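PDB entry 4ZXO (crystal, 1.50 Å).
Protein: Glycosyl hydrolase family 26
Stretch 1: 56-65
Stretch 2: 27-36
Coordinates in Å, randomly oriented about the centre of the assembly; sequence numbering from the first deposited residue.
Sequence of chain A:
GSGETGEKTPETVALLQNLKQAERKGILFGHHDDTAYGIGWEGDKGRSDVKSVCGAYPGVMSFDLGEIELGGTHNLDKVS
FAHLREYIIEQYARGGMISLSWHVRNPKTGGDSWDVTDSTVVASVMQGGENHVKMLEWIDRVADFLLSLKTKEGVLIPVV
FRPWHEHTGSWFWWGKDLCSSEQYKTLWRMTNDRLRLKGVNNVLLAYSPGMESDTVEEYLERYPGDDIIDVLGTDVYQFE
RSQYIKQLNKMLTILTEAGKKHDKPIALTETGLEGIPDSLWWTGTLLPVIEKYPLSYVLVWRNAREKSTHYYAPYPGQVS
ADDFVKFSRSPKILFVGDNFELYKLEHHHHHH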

# COMPACT_ATOMS: atom_id res chain seq x y z
N ALA A 56 -2.78 13.63 15.27
CA ALA A 56 -3.83 13.21 14.34
C ALA A 56 -3.54 11.84 13.78
O ALA A 56 -2.38 11.45 13.61
CB ALA A 56 -3.96 14.17 13.20
N TYR A 57 -4.60 11.15 13.42
CA TYR A 57 -4.42 9.90 12.68
C TYR A 57 -3.85 10.14 11.25
O TYR A 57 -4.15 11.16 10.61
CB TYR A 57 -5.74 9.15 12.56
CG TYR A 57 -6.26 8.58 13.83
CD1 TYR A 57 -5.65 7.48 14.42
CD2 TYR A 57 -7.37 9.15 14.46
CE1 TYR A 57 -6.16 6.91 15.61
CE2 TYR A 57 -7.87 8.61 15.64
CZ TYR A 57 -7.28 7.49 16.19
OH TYR A 57 -7.79 6.99 17.36
N PRO A 58 -3.03 9.21 10.74
CA PRO A 58 -2.53 9.35 9.36
C PRO A 58 -3.72 9.29 8.36
O PRO A 58 -4.73 8.62 8.59
CB PRO A 58 -1.59 8.16 9.21
CG PRO A 58 -2.07 7.17 10.19
CD PRO A 58 -2.56 7.97 11.37
N GLY A 59 -3.58 10.02 7.26
CA GLY A 59 -4.60 10.03 6.23
C GLY A 59 -4.79 8.66 5.58
O GLY A 59 -5.86 8.36 5.06
N VAL A 60 -3.74 7.84 5.57
CA VAL A 60 -3.82 6.47 5.03
C VAL A 60 -3.37 5.49 6.10
O VAL A 60 -2.38 5.72 6.81
CB VAL A 60 -2.88 6.29 3.84
CG1 VAL A 60 -2.98 4.85 3.29
CG2 VAL A 60 -3.18 7.30 2.70
N MET A 61 -4.09 4.38 6.19
CA MET A 61 -3.61 3.24 6.98
C MET A 61 -3.58 2.04 6.09
O MET A 61 -4.45 1.89 5.22
CB MET A 61 -4.53 2.96 8.15
CG MET A 61 -4.42 4.05 9.20
SD MET A 61 -5.59 3.80 10.53
CE MET A 61 -5.40 5.37 11.40
N SER A 62 -2.53 1.23 6.22
CA SER A 62 -2.50 -0.03 5.45
C SER A 62 -2.38 -1.19 6.40
O SER A 62 -1.91 -1.08 7.54
CB SER A 62 -1.34 -0.04 4.40
OG SER A 62 -0.08 0.15 5.01
N PHE A 63 -2.80 -2.34 5.89
CA PHE A 63 -2.75 -3.58 6.64
C PHE A 63 -2.45 -4.68 5.64
O PHE A 63 -2.51 -4.45 4.43
CB PHE A 63 -4.08 -3.87 7.39
CG PHE A 63 -4.57 -2.71 8.24
CD1 PHE A 63 -4.12 -2.55 9.57
CD2 PHE A 63 -5.44 -1.78 7.70
CE1 PHE A 63 -4.56 -1.48 10.31
CE2 PHE A 63 -5.92 -0.69 8.44
CZ PHE A 63 -5.46 -0.54 9.76
N ASP A 64 -2.17 -5.89 6.12
CA ASP A 64 -1.79 -6.98 5.20
C ASP A 64 -2.74 -8.14 5.32
O ASP A 64 -3.20 -8.48 6.42
CB ASP A 64 -0.36 -7.43 5.49
CG ASP A 64 0.30 -8.09 4.27
OD1 ASP A 64 0.95 -7.34 3.50
OD2 ASP A 64 0.08 -9.30 4.01
N LEU A 65 -3.07 -8.72 4.17
CA LEU A 65 -3.97 -9.88 4.13
C LEU A 65 -3.23 -11.23 4.06
O LEU A 65 -3.86 -12.27 3.98
CB LEU A 65 -4.95 -9.77 2.97
CG LEU A 65 -5.85 -8.56 3.04
CD1 LEU A 65 -6.84 -8.56 1.86
CD2 LEU A 65 -6.57 -8.43 4.42
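Stretch 2, residues 27-36: ILFGHHDDTA

How does stretch 2 run relative to stretch 1? Residues 27-32 form a strand beside strand 60-64, parallel to it, with a signed crossing angle of -26° and axes approaching to 4.7 Å. Gly30 pairs with Val60 (CA to CA 4.2 Å), His31 with Met61 and His32 with Ser62. The end of the strand passes into a type II turn, His31 to Asp34.

What ties the backbones together? Hydrogen bonds alternate as parallel pairing requires: Val60 N to Phe29 O (3.0 Å), His31 N to Val60 O (3.2 Å), a weak one from Ser62 N to His31 O (3.4 Å), and Asp33 N to Ser62 O (2.7 Å), which carries the ladder into the turn.

Which polar contacts lie beyond the ladder? Ser62 and His32 are bridge partners with CB atoms on the same sheet face, so Ser62 OG and His32 ND1 can share a hydrogen bond of 2.8 Å. The O of one water donates to Asp33 OD1 (2.7 Å) and accepts from Asp64 N (2.8 Å), joining side chain to backbone across the stretches.

How do the remaining side chains pack? Leu28 CB meets Val60 CG2 at 3.7 Å, and Phe29 CD2 lies 4.1 Å from Pro58 CB, so apolar contact begins before the first bridge. Past the strand, Thr35 CG2 approaches Met61 CE to 3.5 Å, while Thr35 OG1 sits at the Phe63 ring edge, 3.7 Å from Phe63 CZ.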

# COMPACT_ATOMS: atom_id res chain seq x y z
N ILE A 27 -0.47 15.65 -0.10
CA ILE A 27 -0.02 14.25 -0.02
C ILE A 27 -0.54 13.63 1.27
O ILE A 27 -0.15 14.06 2.35
CB ILE A 27 1.51 14.14 -0.02
CG1 ILE A 27 2.16 14.89 -1.19
CG2 ILE A 27 1.92 12.66 -0.09
CD1 ILE A 27 3.68 14.96 -1.12
N LEU A 28 -1.42 12.63 1.19
CA LEU A 28 -1.84 11.94 2.42
C LEU A 28 -0.71 11.22 3.06
O LEU A 28 0.03 10.55 2.37
CB LEU A 28 -2.96 10.94 2.11
CG LEU A 28 -4.29 11.56 1.61
CD1 LEU A 28 -5.10 10.50 0.78
CD2 LEU A 28 -5.09 12.11 2.77
N PHE A 29 -0.58 11.33 4.38
CA PHE A 29 0.44 10.57 5.07
C PHE A 29 -0.09 9.25 5.57
O PHE A 29 -1.19 9.21 6.16
CB PHE A 29 0.99 11.35 6.25
CG PHE A 29 2.15 10.64 6.92
CD1 PHE A 29 3.42 10.61 6.32
CD2 PHE A 29 1.96 9.91 8.08
CE1 PHE A 29 4.49 9.90 6.91
CE2 PHE A 29 3.03 9.20 8.66
CZ PHE A 29 4.29 9.20 8.09
N GLY A 30 0.71 8.18 5.40
CA GLY A 30 0.30 6.84 5.72
C GLY A 30 1.23 6.08 6.65
O GLY A 30 2.44 6.32 6.68
N HIS A 31 0.66 5.10 7.36
CA HIS A 31 1.45 4.21 8.18
C HIS A 31 0.82 2.82 8.18
O HIS A 31 -0.40 2.67 8.42
CB HIS A 31 1.51 4.79 9.60
CG HIS A 31 2.38 3.99 10.55
ND1 HIS A 31 2.05 3.81 11.88
CD2 HIS A 31 3.58 3.38 10.37
CE1 HIS A 31 3.00 3.10 12.48
NE2 HIS A 31 3.93 2.80 11.57
N HIS A 32 1.63 1.80 7.97
CA HIS A 32 1.19 0.42 8.03
C HIS A 32 0.92 -0.03 9.48
O HIS A 32 1.67 0.28 10.42
CB HIS A 32 2.26 -0.51 7.39
CG HIS A 32 1.76 -1.90 7.11
ND1 HIS A 32 0.98 -2.22 6.00
CD2 HIS A 32 1.91 -3.05 7.82
CE1 HIS A 32 0.69 -3.52 6.04
NE2 HIS A 32 1.26 -4.05 7.13
N ASP A 33 -0.19 -0.74 9.63
CA ASP A 33 -0.64 -1.35 10.90
C ASP A 33 -0.80 -0.28 12.00
O ASP A 33 -0.67 -0.57 13.18
CB ASP A 33 0.32 -2.48 11.32
CG ASP A 33 0.01 -3.78 10.59
OD1 ASP A 33 -1.12 -3.88 10.05
OD2 ASP A 33 0.88 -4.67 10.57
N ASP A 34 -1.13 0.96 11.58
CA ASP A 34 -1.03 2.08 12.49
C ASP A 34 -1.89 1.96 13.75
O ASP A 34 -1.43 2.30 14.86
CB ASP A 34 -1.45 3.36 11.74
CG ASP A 34 -1.23 4.60 12.61
OD1 ASP A 34 -0.04 4.91 12.91
OD2 ASP A 34 -2.22 5.24 13.02
N THR A 35 -3.11 1.46 13.58
CA THR A 35 -4.02 1.32 14.71
C THR A 35 -4.11 -0.09 15.24
O THR A 35 -4.90 -0.37 16.16
CB THR A 35 -5.42 1.81 14.32
OG1 THR A 35 -5.73 1.27 13.01
CG2 THR A 35 -5.45 3.33 14.26
N ALA A 36 -3.28 -0.99 14.71
CA ALA A 36 -3.23 -2.36 15.23
C ALA A 36 -2.23 -2.51 16.38
O ALA A 36 -2.50 -3.24 17.35
CB ALA A 36 -2.89 -3.32 14.10
O HOH W 1 -1.57 -6.22 8.85